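Local structure of putative rRNA methylase (Clostridium thermocellum ATCC 27405, 3EEY) at residues V50-D54 / K88-C92; Y15-F19 / G132-T136; S8-S12 / P179-V183. The protein binds S-adenosylmethionine and probably acts as a methyltransferase, perhaps one that modifies ribosomal RNA. One frame throughout, in Å; residues are numbered along the deposited sequence.

Interaction 1: residues V50-D54 / K88-C92; sequences VFGFD and KYIDC. With SAM (S-adenosylmethionine), chain K.
Ile-90 lays its CG1 over the middle of one face of the Phe-51 ring: the carbon is 3.8 Å from the ring centroid and only 11° off the ring normal, which meets the geometry of a CH-pi contact. Its CD1 continues from there to Phe-53, whose CE2 it meets at 4.0 Å at the ring edge, so that one isoleucine serves both phenylalanines in different ways. The Phe-53 ring also turns its edge toward the face of Tyr-89 in an offset T-shaped pair, with centroids 5.9 Å apart and planes at 68°; the nearest atoms are Phe-53 CE1 and Tyr-89 CD2, at 3.8 Å. The i, i+2 spacing of Phe-51 and Phe-53 on the strand puts both side chains on one side, and their like first torsions, CG beside the backbone N, bring both ring ends near 88-92.

The apolar packing gives way to polar bonds at both margins. Tyr-89 OH is hydrogen-bonded to Asp-81. Further along the chain, Asp-54 takes the ribose of S-adenosylmethionine in a bidentate grip, OD1 accepting from O2' at 2.7 Å and OD2 from O3' at 2.8 Å. The backbone N atoms of Gln-56 and Gly-32 hold OD1 and OD2 respectively, which would restrict the carboxylate's rotation. An acidic residue near the C-terminal end of the second strand, binding the ribose hydroxyls, is a hallmark of class I methyltransferases.

Strand 49-53 runs between strands 25-28 and 76-79. Val-27 and Ile-79 from these neighbours flank the aromatic cluster, while helix 57-69 contributes Ala-59 and Ile-60 beside Asp-54.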
ATOM      1  N   VAL A  50     -13.065  21.605  -7.882  1.00 47.23           N
ATOM      2  CA  VAL A  50     -13.289  20.192  -8.129  1.00 42.57           C
ATOM      3  C   VAL A  50     -14.063  20.013  -9.440  1.00 47.82           C
ATOM      4  O   VAL A  50     -15.144  20.571  -9.610  1.00 46.71           O
ATOM      5  CB  VAL A  50     -14.120  19.534  -6.990  1.00 40.90           C
ATOM      6  CG1 VAL A  50     -14.277  18.021  -7.226  1.00 38.43           C
ATOM      7  CG2 VAL A  50     -13.512  19.816  -5.631  1.00 36.12           C
ATOM      8  N   PHE A  51     -13.502  19.236 -10.362  1.00 43.30           N
ATOM      9  CA  PHE A  51     -14.220  18.829 -11.557  1.00 41.65           C
ATOM     10  C   PHE A  51     -14.782  17.435 -11.338  1.00 38.20           C
ATOM     11  O   PHE A  51     -14.058  16.515 -10.966  1.00 42.44           O
ATOM     12  CB  PHE A  51     -13.307  18.855 -12.791  1.00 45.27           C
ATOM     13  CG  PHE A  51     -12.936  20.239 -13.249  1.00 44.18           C
ATOM     14  CD1 PHE A  51     -13.785  20.957 -14.087  1.00 48.90           C
ATOM     15  CD2 PHE A  51     -11.740  20.825 -12.845  1.00 52.59           C
ATOM     16  CE1 PHE A  51     -13.448  22.239 -14.516  1.00 48.86           C
ATOM     17  CE2 PHE A  51     -11.391  22.107 -13.270  1.00 52.92           C
ATOM     18  CZ  PHE A  51     -12.247  22.814 -14.108  1.00 49.32           C
ATOM     19  N   GLY A  52     -16.081  17.292 -11.552  1.00 34.90           N
ATOM     20  CA  GLY A  52     -16.750  16.006 -11.410  1.00 37.29           C
ATOM     21  C   GLY A  52     -17.347  15.521 -12.713  1.00 34.47           C
ATOM     22  O   GLY A  52     -17.888  16.308 -13.481  1.00 45.28           O
ATOM     23  N   PHE A  53     -17.243  14.220 -12.959  1.00 37.78           N
ATOM     24  CA  PHE A  53     -17.668  13.615 -14.214  1.00 33.78           C
ATOM     25  C   PHE A  53     -18.547  12.407 -13.962  1.00 40.69           C
ATOM     26  O   PHE A  53     -18.254  11.602 -13.073  1.00 43.99           O
ATOM     27  CB  PHE A  53     -16.451  13.146 -15.033  1.00 34.95           C
ATOM     28  CG  PHE A  53     -15.626  14.259 -15.607  1.00 37.41           C
ATOM     29  CD1 PHE A  53     -15.923  14.789 -16.865  1.00 46.08           C
ATOM     30  CD2 PHE A  53     -14.541  14.767 -14.908  1.00 40.52           C
ATOM     31  CE1 PHE A  53     -15.160  15.820 -17.406  1.00 32.18           C
ATOM     32  CE2 PHE A  53     -13.776  15.800 -15.437  1.00 42.19           C
ATOM     33  CZ  PHE A  53     -14.094  16.334 -16.684  1.00 38.49           C
ATOM     34  N   ASP A  54     -19.611  12.285 -14.749  1.00 40.76           N
ATOM     35  CA  ASP A  54     -20.377  11.046 -14.866  1.00 50.06           C
ATOM     36  C   ASP A  54     -21.176  11.062 -16.166  1.00 55.12           C
ATOM     37  O   ASP A  54     -21.405  12.122 -16.752  1.00 56.66           O
ATOM     38  CB  ASP A  54     -21.305  10.839 -13.666  1.00 46.66           C
ATOM     39  CG  ASP A  54     -21.473   9.372 -13.308  1.00 55.64           C
ATOM     40  OD1 ASP A  54     -22.022   8.602 -14.121  1.00 50.19           O
ATOM     41  OD2 ASP A  54     -21.064   8.981 -12.197  1.00 53.41           O
ATOM     42  N   LYS A  88     -11.011  18.206 -22.466  1.00 46.02           N
ATOM     43  CA  LYS A  88     -11.847  19.227 -23.110  1.00 52.87           C
ATOM     44  C   LYS A  88     -12.338  20.301 -22.132  1.00 53.93           C
ATOM     45  O   LYS A  88     -12.762  21.380 -22.550  1.00 51.51           O
ATOM     46  CB  LYS A  88     -13.054  18.579 -23.797  1.00 48.32           C
ATOM     47  CG  LYS A  88     -12.699  17.705 -24.987  1.00 53.14           C
ATOM     48  CD  LYS A  88     -13.910  17.001 -25.559  1.00 48.44           C
ATOM     49  CE  LYS A  88     -13.484  16.055 -26.663  1.00 62.31           C
ATOM     50  NZ  LYS A  88     -14.590  15.175 -27.121  1.00 69.27           N
ATOM     51  N   TYR A  89     -12.273  20.005 -20.837  1.00 47.13           N
ATOM     52  CA  TYR A  89     -12.880  20.859 -19.832  1.00 45.88           C
ATOM     53  C   TYR A  89     -11.849  21.442 -18.885  1.00 48.08           C
ATOM     54  O   TYR A  89     -12.109  22.437 -18.207  1.00 53.60           O
ATOM     55  CB  TYR A  89     -13.924  20.069 -19.047  1.00 43.27           C
ATOM     56  CG  TYR A  89     -15.016  19.465 -19.897  1.00 42.80           C
ATOM     57  CD1 TYR A  89     -16.184  20.179 -20.179  1.00 43.11           C
ATOM     58  CD2 TYR A  89     -14.895  18.170 -20.402  1.00 40.13           C
ATOM     59  CE1 TYR A  89     -17.202  19.617 -20.957  1.00 44.88           C
ATOM     60  CE2 TYR A  89     -15.905  17.601 -21.182  1.00 48.21           C
ATOM     61  CZ  TYR A  89     -17.051  18.334 -21.455  1.00 48.74           C
ATOM     62  OH  TYR A  89     -18.053  17.777 -22.209  1.00 46.27           O
ATOM     63  N   ILE A  90     -10.678  20.811 -18.837  1.00 51.52           N
ATOM     64  CA  ILE A  90      -9.614  21.196 -17.914  1.00 50.82           C
ATOM     65  C   ILE A  90      -8.355  21.549 -18.713  1.00 56.43           C
ATOM     66  O   ILE A  90      -7.958  20.801 -19.610  1.00 56.24           O
ATOM     67  CB  ILE A  90      -9.322  20.062 -16.880  1.00 45.23           C
ATOM     68  CG1 ILE A  90     -10.626  19.581 -16.228  1.00 48.32           C
ATOM     69  CG2 ILE A  90      -8.332  20.534 -15.810  1.00 42.71           C
ATOM     70  CD1 ILE A  90     -10.560  18.220 -15.570  1.00 51.17           C
ATOM     71  N   ASP A  91      -7.747  22.691 -18.398  1.00 63.63           N
ATOM     72  CA  ASP A  91      -6.530  23.141 -19.080  1.00 76.67           C
ATOM     73  C   ASP A  91      -5.392  23.467 -18.111  1.00 78.28           C
ATOM     74  O   ASP A  91      -4.240  23.620 -18.526  1.00 85.12           O
ATOM     75  CB  ASP A  91      -6.825  24.333 -20.005  1.00 84.11           C
ATOM     76  CG  ASP A  91      -7.384  25.548 -19.263  1.00 98.58           C
ATOM     77  OD1 ASP A  91      -7.966  25.393 -18.165  1.00106.27           O
ATOM     78  OD2 ASP A  91      -7.249  26.671 -19.795  1.00105.99           O
ATOM     79  N   CYS A  92      -5.727  23.571 -16.827  1.00 76.13           N
ATOM     80  CA  CYS A  92      -4.752  23.809 -15.760  1.00 73.77           C
ATOM     81  C   CYS A  92      -4.193  22.472 -15.248  1.00 72.18           C
ATOM     82  O   CYS A  92      -4.827  21.431 -15.439  1.00 71.07           O
ATOM     83  CB  CYS A  92      -5.418  24.584 -14.617  1.00 70.85           C
ATOM     84  SG  CYS A  92      -6.813  23.707 -13.878  1.00 66.70           S
TER
HETATM   85  N   SAM K 300     -17.180   7.551  -6.298  1.00 55.01           N
HETATM   86  CA  SAM K 300     -18.589   7.100  -6.531  1.00 64.02           C
HETATM   87  C   SAM K 300     -19.478   7.328  -5.306  1.00 62.82           C
HETATM   88  O   SAM K 300     -20.549   6.732  -5.151  1.00 62.55           O
HETATM   89  OXT SAM K 300     -19.143   8.139  -4.443  1.00 68.37           O
HETATM   90  CB  SAM K 300     -18.615   5.653  -7.009  1.00 60.84           C
HETATM   91  CG  SAM K 300     -18.408   5.532  -8.516  1.00 54.72           C
HETATM   92  SD  SAM K 300     -19.314   4.152  -9.267  1.00 40.18           S
HETATM   93  CE  SAM K 300     -18.332   2.750  -8.664  1.00 61.42           C
HETATM   94  C5' SAM K 300     -18.793   4.322 -10.996  1.00 51.26           C
HETATM   95  C4' SAM K 300     -19.445   5.551 -11.638  1.00 50.71           C
HETATM   96  O4' SAM K 300     -18.775   5.921 -12.829  1.00 46.78           O
HETATM   97  C3' SAM K 300     -20.909   5.309 -12.003  1.00 52.41           C
HETATM   98  O3' SAM K 300     -21.682   6.352 -11.455  1.00 47.92           O
HETATM   99  C2' SAM K 300     -20.942   5.342 -13.518  1.00 53.28           C
HETATM  100  O2' SAM K 300     -22.143   5.883 -14.037  1.00 46.74           O
HETATM  101  C1' SAM K 300     -19.734   6.219 -13.826  1.00 44.92           C
HETATM  102  N9  SAM K 300     -19.176   6.014 -15.177  1.00 44.64           N
HETATM  103  C8  SAM K 300     -19.267   4.907 -15.988  1.00 39.33           C
HETATM  104  N7  SAM K 300     -18.607   5.169 -17.143  1.00 41.58           N
HETATM  105  C5  SAM K 300     -18.102   6.426 -17.073  1.00 36.22           C
HETATM  106  C6  SAM K 300     -17.356   7.205 -17.951  1.00 31.10           C
HETATM  107  N6  SAM K 300     -16.979   6.752 -19.145  1.00 42.74           N
HETATM  108  N1  SAM K 300     -17.005   8.481 -17.572  1.00 46.60           N
HETATM  109  C2  SAM K 300     -17.372   9.003 -16.351  1.00 30.90           C
HETATM  110  N3  SAM K 300     -18.098   8.224 -15.487  1.00 39.95           N
HETATM  111  C4  SAM K 300     -18.459   6.964 -15.842  1.00 33.83           C

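Interaction 2: residues Y15-F19 / G132-T136; sequences YIKMF and GGIIT
Phe-19 sets its CG beside the backbone N and opposite the carbonyl carbon (chi1 -80°), which swings the ring over Ile-134 of the strand; Ile-134 answers with a chi2 of 126°, close to eclipsed, that carries CD1 along the same ring face. The result is a CH-pi contact: CB of Ile-134 lies 4.0 Å from the Phe-19 ring centroid, over its centre, while CG2 comes within 3.7 Å of Phe-19 CG and CD1 within 3.7 Å of Phe-19 CE2. At the ring's edge, and in its plane, Gly-132 O is 3.1 Å from Phe-19 CD1, a tight approach consistent with a weak C-H...O attraction.

One helical turn back, Ile-16 points CD1 between two strand side chains, 3.8 Å from both Ile-134 CG2 and Thr-136 CG2. Tyr-15 adds its CB, 4.1 Å from Thr-136 CG2, while its hydroxyl bonds to Gln-168. From the second subunit, Leu-3 packs on Phe-19 and Ile-5 on Ile-134, so this layer extends into the dimer.

The axes of helix segment 15-19 and strand segment 133-136 run at 166°, nearly antiparallel, and 8.8 Å apart at their closest. Residues 134 and 136 face the helix, whereas Ile-135 faces helix 115-128 on the other side of the sheet. Such helix-on-strand packing, with helices on both faces of a central sheet, is the alpha/beta/alpha sandwich of the Rossmann-like methyltransferase fold.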
ATOM      1  N   TYR A  15      -4.531   8.531   1.010  1.00 39.11           N
ATOM      2  CA  TYR A  15      -3.560   8.962   0.005  1.00 39.45           C
ATOM      3  C   TYR A  15      -3.880  10.335  -0.574  1.00 39.07           C
ATOM      4  O   TYR A  15      -2.971  11.110  -0.854  1.00 38.33           O
ATOM      5  CB  TYR A  15      -3.446   7.937  -1.124  1.00 38.09           C
ATOM      6  CG  TYR A  15      -2.467   6.823  -0.838  1.00 41.58           C
ATOM      7  CD1 TYR A  15      -2.910   5.562  -0.433  1.00 37.41           C
ATOM      8  CD2 TYR A  15      -1.093   7.026  -0.972  1.00 39.89           C
ATOM      9  CE1 TYR A  15      -2.011   4.531  -0.161  1.00 36.24           C
ATOM     10  CE2 TYR A  15      -0.184   5.998  -0.712  1.00 36.04           C
ATOM     11  CZ  TYR A  15      -0.647   4.755  -0.306  1.00 39.24           C
ATOM     12  OH  TYR A  15       0.240   3.732  -0.038  1.00 39.93           O
ATOM     13  N   ILE A  16      -5.167  10.626  -0.743  1.00 36.25           N
ATOM     14  CA  ILE A  16      -5.606  11.915  -1.273  1.00 38.59           C
ATOM     15  C   ILE A  16      -5.358  13.037  -0.251  1.00 42.25           C
ATOM     16  O   ILE A  16      -4.860  14.100  -0.617  1.00 41.06           O
ATOM     17  CB  ILE A  16      -7.097  11.874  -1.786  1.00 38.66           C
ATOM     18  CG1 ILE A  16      -7.249  10.998  -3.042  1.00 35.54           C
ATOM     19  CG2 ILE A  16      -7.626  13.255  -2.069  1.00 38.03           C
ATOM     20  CD1 ILE A  16      -6.481  11.446  -4.284  1.00 31.50           C
ATOM     21  N   LYS A  17      -5.677  12.777   1.018  1.00 45.27           N
ATOM     22  CA  LYS A  17      -5.392  13.700   2.129  1.00 47.99           C
ATOM     23  C   LYS A  17      -3.905  14.084   2.248  1.00 49.80           C
ATOM     24  O   LYS A  17      -3.596  15.225   2.584  1.00 56.70           O
ATOM     25  CB  LYS A  17      -5.874  13.107   3.460  1.00 48.28           C
ATOM     26  CG  LYS A  17      -7.308  13.435   3.849  1.00 48.12           C
ATOM     27  CD  LYS A  17      -7.946  12.323   4.680  1.00 66.95           C
ATOM     28  CE  LYS A  17      -7.088  11.867   5.864  1.00 82.60           C
ATOM     29  NZ  LYS A  17      -7.664  12.246   7.183  1.00 93.18           N
ATOM     30  N   MET A  18      -3.007  13.132   1.967  1.00 49.57           N
ATOM     31  CA  MET A  18      -1.546  13.354   1.933  1.00 51.27           C
ATOM     32  C   MET A  18      -1.114  14.390   0.904  1.00 50.45           C
ATOM     33  O   MET A  18      -0.150  15.121   1.109  1.00 54.86           O
ATOM     34  CB  MET A  18      -0.803  12.058   1.579  1.00 53.24           C
ATOM     35  CG  MET A  18      -0.502  11.075   2.708  1.00 64.25           C
ATOM     36  SD  MET A  18       0.150   9.510   2.035  1.00 67.72           S
ATOM     37  CE  MET A  18       1.850   9.943   1.665  1.00 68.01           C
ATOM     38  N   PHE A  19      -1.824  14.437  -0.216  1.00 53.65           N
ATOM     39  CA  PHE A  19      -1.367  15.178  -1.386  1.00 47.24           C
ATOM     40  C   PHE A  19      -2.137  16.469  -1.632  1.00 49.96           C
ATOM     41  O   PHE A  19      -1.577  17.440  -2.129  1.00 55.23           O
ATOM     42  CB  PHE A  19      -1.465  14.286  -2.622  1.00 44.41           C
ATOM     43  CG  PHE A  19      -0.336  13.312  -2.765  1.00 39.26           C
ATOM     44  CD1 PHE A  19       0.714  13.585  -3.631  1.00 39.19           C
ATOM     45  CD2 PHE A  19      -0.322  12.113  -2.060  1.00 42.11           C
ATOM     46  CE1 PHE A  19       1.767  12.692  -3.782  1.00 44.89           C
ATOM     47  CE2 PHE A  19       0.727  11.213  -2.201  1.00 45.28           C
ATOM     48  CZ  PHE A  19       1.776  11.505  -3.067  1.00 43.08           C
ATOM     49  N   GLY A 132       4.426  15.513  -8.699  1.00 46.88           N
ATOM     50  CA  GLY A 132       4.098  15.310  -7.295  1.00 45.38           C
ATOM     51  C   GLY A 132       2.603  15.175  -7.048  1.00 44.44           C
ATOM     52  O   GLY A 132       2.171  15.206  -5.902  1.00 49.17           O
ATOM     53  N   GLY A 133       1.825  15.033  -8.122  1.00 46.03           N
ATOM     54  CA  GLY A 133       0.379  14.823  -8.040  1.00 40.08           C
ATOM     55  C   GLY A 133       0.025  13.350  -8.025  1.00 40.44           C
ATOM     56  O   GLY A 133       0.866  12.527  -8.341  1.00 30.96           O
ATOM     57  N   ILE A 134      -1.219  13.018  -7.673  1.00 38.18           N
ATOM     58  CA  ILE A 134      -1.620  11.616  -7.471  1.00 34.10           C
ATOM     59  C   ILE A 134      -2.924  11.246  -8.169  1.00 29.52           C
ATOM     60  O   ILE A 134      -3.834  12.050  -8.259  1.00 34.76           O
ATOM     61  CB  ILE A 134      -1.652  11.243  -5.947  1.00 33.57           C
ATOM     62  CG1 ILE A 134      -1.795   9.732  -5.741  1.00 29.76           C
ATOM     63  CG2 ILE A 134      -2.782  11.980  -5.194  1.00 38.21           C
ATOM     64  CD1 ILE A 134      -0.746   9.114  -4.867  1.00 34.28           C
ATOM     65  N   ILE A 135      -2.988  10.035  -8.701  1.00 34.74           N
ATOM     66  CA  ILE A 135      -4.242   9.439  -9.138  1.00 28.94           C
ATOM     67  C   ILE A 135      -4.458   8.226  -8.252  1.00 36.94           C
ATOM     68  O   ILE A 135      -3.543   7.424  -8.080  1.00 37.80           O
ATOM     69  CB  ILE A 135      -4.196   8.985 -10.620  1.00 31.53           C
ATOM     70  CG1 ILE A 135      -3.991  10.186 -11.540  1.00 33.96           C
ATOM     71  CG2 ILE A 135      -5.485   8.227 -11.017  1.00 16.18           C
ATOM     72  CD1 ILE A 135      -3.313   9.858 -12.854  1.00 36.58           C
ATOM     73  N   THR A 136      -5.653   8.102  -7.674  1.00 31.80           N
ATOM     74  CA  THR A 136      -6.041   6.863  -7.011  1.00 38.07           C
ATOM     75  C   THR A 136      -7.116   6.148  -7.832  1.00 31.47           C
ATOM     76  O   THR A 136      -8.011   6.782  -8.373  1.00 37.52           O
ATOM     77  CB  THR A 136      -6.536   7.098  -5.568  1.00 40.43           C
ATOM     78  OG1 THR A 136      -7.722   7.894  -5.598  1.00 32.39           O
ATOM     79  CG2 THR A 136      -5.467   7.799  -4.734  1.00 30.14           C
TER

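Interaction 3: residues S8-S12 / P179-V183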
ATOM      1  N   SER A   8      -9.142  -0.727   0.511  1.00 31.06           N
ATOM      2  CA  SER A   8      -8.736   0.101  -0.627  1.00 35.55           C
ATOM      3  C   SER A   8      -9.474   1.435  -0.690  1.00 35.00           C
ATOM      4  O   SER A   8      -8.845   2.487  -0.825  1.00 32.82           O
ATOM      5  CB  SER A   8      -8.905  -0.673  -1.926  1.00 39.01           C
ATOM      6  OG  SER A   8      -8.015  -1.772  -1.953  1.00 36.80           O
ATOM      7  N   LEU A   9     -10.796   1.387  -0.542  1.00 35.04           N
ATOM      8  CA  LEU A   9     -11.621   2.590  -0.494  1.00 33.78           C
ATOM      9  C   LEU A   9     -11.187   3.591   0.580  1.00 32.64           C
ATOM     10  O   LEU A   9     -11.060   4.778   0.301  1.00 44.32           O
ATOM     11  CB  LEU A   9     -13.095   2.220  -0.306  1.00 42.12           C
ATOM     12  CG  LEU A   9     -14.131   3.353  -0.323  1.00 41.09           C
ATOM     13  CD1 LEU A   9     -14.158   4.117  -1.653  1.00 38.07           C
ATOM     14  CD2 LEU A   9     -15.509   2.807   0.001  1.00 48.81           C
ATOM     15  N   GLY A  10     -10.953   3.108   1.796  1.00 36.84           N
ATOM     16  CA  GLY A  10     -10.472   3.941   2.890  1.00 33.52           C
ATOM     17  C   GLY A  10      -9.066   4.477   2.684  1.00 36.12           C
ATOM     18  O   GLY A  10      -8.772   5.611   3.057  1.00 38.59           O
ATOM     19  N   GLN A  11      -8.205   3.655   2.089  1.00 36.39           N
ATOM     20  CA  GLN A  11      -6.823   4.020   1.787  1.00 31.73           C
ATOM     21  C   GLN A  11      -6.682   5.070   0.679  1.00 37.52           C
ATOM     22  O   GLN A  11      -5.784   5.917   0.750  1.00 41.25           O
ATOM     23  CB  GLN A  11      -6.011   2.777   1.441  1.00 37.49           C
ATOM     24  CG  GLN A  11      -5.622   1.941   2.641  1.00 31.44           C
ATOM     25  CD  GLN A  11      -4.544   0.952   2.323  1.00 39.36           C
ATOM     26  OE1 GLN A  11      -3.471   1.311   1.824  1.00 36.67           O
ATOM     27  NE2 GLN A  11      -4.812  -0.311   2.612  1.00 37.69           N
ATOM     28  N   SER A  12      -7.566   5.015  -0.326  1.00 32.00           N
ATOM     29  CA  SER A  12      -7.624   6.045  -1.375  1.00 30.79           C
ATOM     30  C   SER A  12      -7.817   7.454  -0.801  1.00 32.25           C
ATOM     31  O   SER A  12      -7.130   8.390  -1.202  1.00 30.81           O
ATOM     32  CB  SER A  12      -8.706   5.728  -2.408  1.00 33.28           C
ATOM     33  OG  SER A  12     -10.015   5.853  -1.874  1.00 40.46           O
ATOM     34  N   PRO A 179     -11.864  -8.761  -3.107  1.00 39.97           N
ATOM     35  CA  PRO A 179     -11.698  -7.517  -2.366  1.00 38.13           C
ATOM     36  C   PRO A 179     -11.183  -6.437  -3.325  1.00 37.23           C
ATOM     37  O   PRO A 179     -10.317  -6.719  -4.164  1.00 39.16           O
ATOM     38  CB  PRO A 179     -10.647  -7.877  -1.304  1.00 34.19           C
ATOM     39  CG  PRO A 179      -9.909  -9.033  -1.875  1.00 34.88           C
ATOM     40  CD  PRO A 179     -10.919  -9.801  -2.655  1.00 37.45           C
ATOM     41  N   PRO A 180     -11.765  -5.228  -3.260  1.00 38.96           N
ATOM     42  CA  PRO A 180     -11.344  -4.126  -4.134  1.00 35.33           C
ATOM     43  C   PRO A 180      -9.847  -3.812  -4.060  1.00 31.51           C
ATOM     44  O   PRO A 180      -9.235  -3.883  -2.992  1.00 33.19           O
ATOM     45  CB  PRO A 180     -12.183  -2.939  -3.636  1.00 38.63           C
ATOM     46  CG  PRO A 180     -13.377  -3.570  -3.009  1.00 34.05           C
ATOM     47  CD  PRO A 180     -12.883  -4.834  -2.379  1.00 39.00           C
ATOM     48  N   ILE A 181      -9.279  -3.493  -5.215  1.00 34.68           N
ATOM     49  CA  ILE A 181      -7.850  -3.238  -5.372  1.00 28.45           C
ATOM     50  C   ILE A 181      -7.578  -1.739  -5.462  1.00 25.37           C
ATOM     51  O   ILE A 181      -8.293  -1.045  -6.157  1.00 22.18           O
ATOM     52  CB  ILE A 181      -7.347  -3.958  -6.634  1.00 28.21           C
ATOM     53  CG1 ILE A 181      -7.289  -5.469  -6.380  1.00 34.35           C
ATOM     54  CG2 ILE A 181      -5.991  -3.440  -7.090  1.00 31.32           C
ATOM     55  CD1 ILE A 181      -7.117  -6.287  -7.640  1.00 37.43           C
ATOM     56  N   LEU A 182      -6.552  -1.249  -4.759  1.00 32.92           N
ATOM     57  CA  LEU A 182      -6.126   0.149  -4.874  1.00 28.11           C
ATOM     58  C   LEU A 182      -4.861   0.329  -5.718  1.00 25.90           C
ATOM     59  O   LEU A 182      -3.828  -0.249  -5.417  1.00 23.93           O
ATOM     60  CB  LEU A 182      -5.886   0.764  -3.496  1.00 29.14           C
ATOM     61  CG  LEU A 182      -5.375   2.210  -3.483  1.00 25.77           C
ATOM     62  CD1 LEU A 182      -6.393   3.202  -4.055  1.00 26.99           C
ATOM     63  CD2 LEU A 182      -4.962   2.614  -2.092  1.00 29.71           C
ATOM     64  N   VAL A 183      -4.950   1.152  -6.759  1.00 28.35           N
ATOM     65  CA  VAL A 183      -3.771   1.562  -7.511  1.00 30.04           C
ATOM     66  C   VAL A 183      -3.511   3.049  -7.252  1.00 29.12           C
ATOM     67  O   VAL A 183      -4.418   3.865  -7.327  1.00 37.07           O
ATOM     68  CB  VAL A 183      -3.891   1.247  -9.024  1.00 31.21           C
ATOM     69  CG1 VAL A 183      -2.631   1.618  -9.749  1.00 29.66           C
ATOM     70  CG2 VAL A 183      -4.150  -0.238  -9.249  1.00 29.55           C
TER
HETATM   71  O   HOH W   1     -10.580  -3.122  -0.369  1.00 36.83           O
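Leu-182 reaches across from its strand and meets helix 8-19 at its CB and at both of its methyl groups. Its CB lies 3.7 Å from Ser-8 CB and about as far from that residue's OG. With CG anti to the backbone N (chi1 177°), the side chain extends along the helix, and its two methyl groups part at the tip: CD2 comes to 3.7 Å from Gln-11 CB, and CD1 to 3.8 Å from Ser-12 CB. Ser-8, Gln-11 and Ser-12 have the i, i+3, i+4 spacing of a single helix face, so one leucine spans a full turn. The axes of the two short segments run nearly parallel, 25° between their N-to-C directions and 7.9 Å apart at closest approach.

Ser-8 supplies the polar part. Its OG donates to Pro-180 O at 2.7 Å, approaching from above the carbonyl plane, 48° out of it, and therefore not along a lone-pair direction. A water gives the same oxygen a second donor: it accepts from Ser-8 N at 2.9 Å and donates to Pro-180 O at 3.0 Å, joining the first residue of the helix to the loop just before the strand. Ser-12 instead turns its OG back to Leu-9 O, 2.6 Å away, leaving its CB to face the leucine.

Around the contact, Gln-11 NE2 bonds to Lys-6 O and to Gln-168 OE1 of the second subunit, whose Tyr-15 also packs on Gln-11. Ser-12 rests on Thr-136 and Val-138 of the adjoining strand 133-139.

Between these two segments, Gln-11 and Ser-12 meet the strand by apolar packing, while the polar bonds gather at Ser-8. There, direct and water-mediated bonds converge on one carbonyl and link the helix start to the residue before the strand, satisfying a backbone N-H of the first turn.

All three contacts rest on the same sheet. Interactions 2 and 3 are buried and share helix 8-19, set over the neighbouring strands 133-139 and 181-187; their centres are about 13 Å apart, and they touch where Thr-136 and Tyr-15 meet Leu-182. Both also reach the second subunit, by packing in interaction 2 and by a hydrogen bond from Gln-11 in interaction 3. Interaction 1 is only partly buried, involves no other chain, and has its centre about 23 Å from that of interaction 3, across the chain's centre. Its packing is aromatic and aliphatic, and Asp-54 separately binds the cofactor's ribose; interaction 2 is apolar across its segments, whereas interaction 3 adds direct and water-bridged bonds.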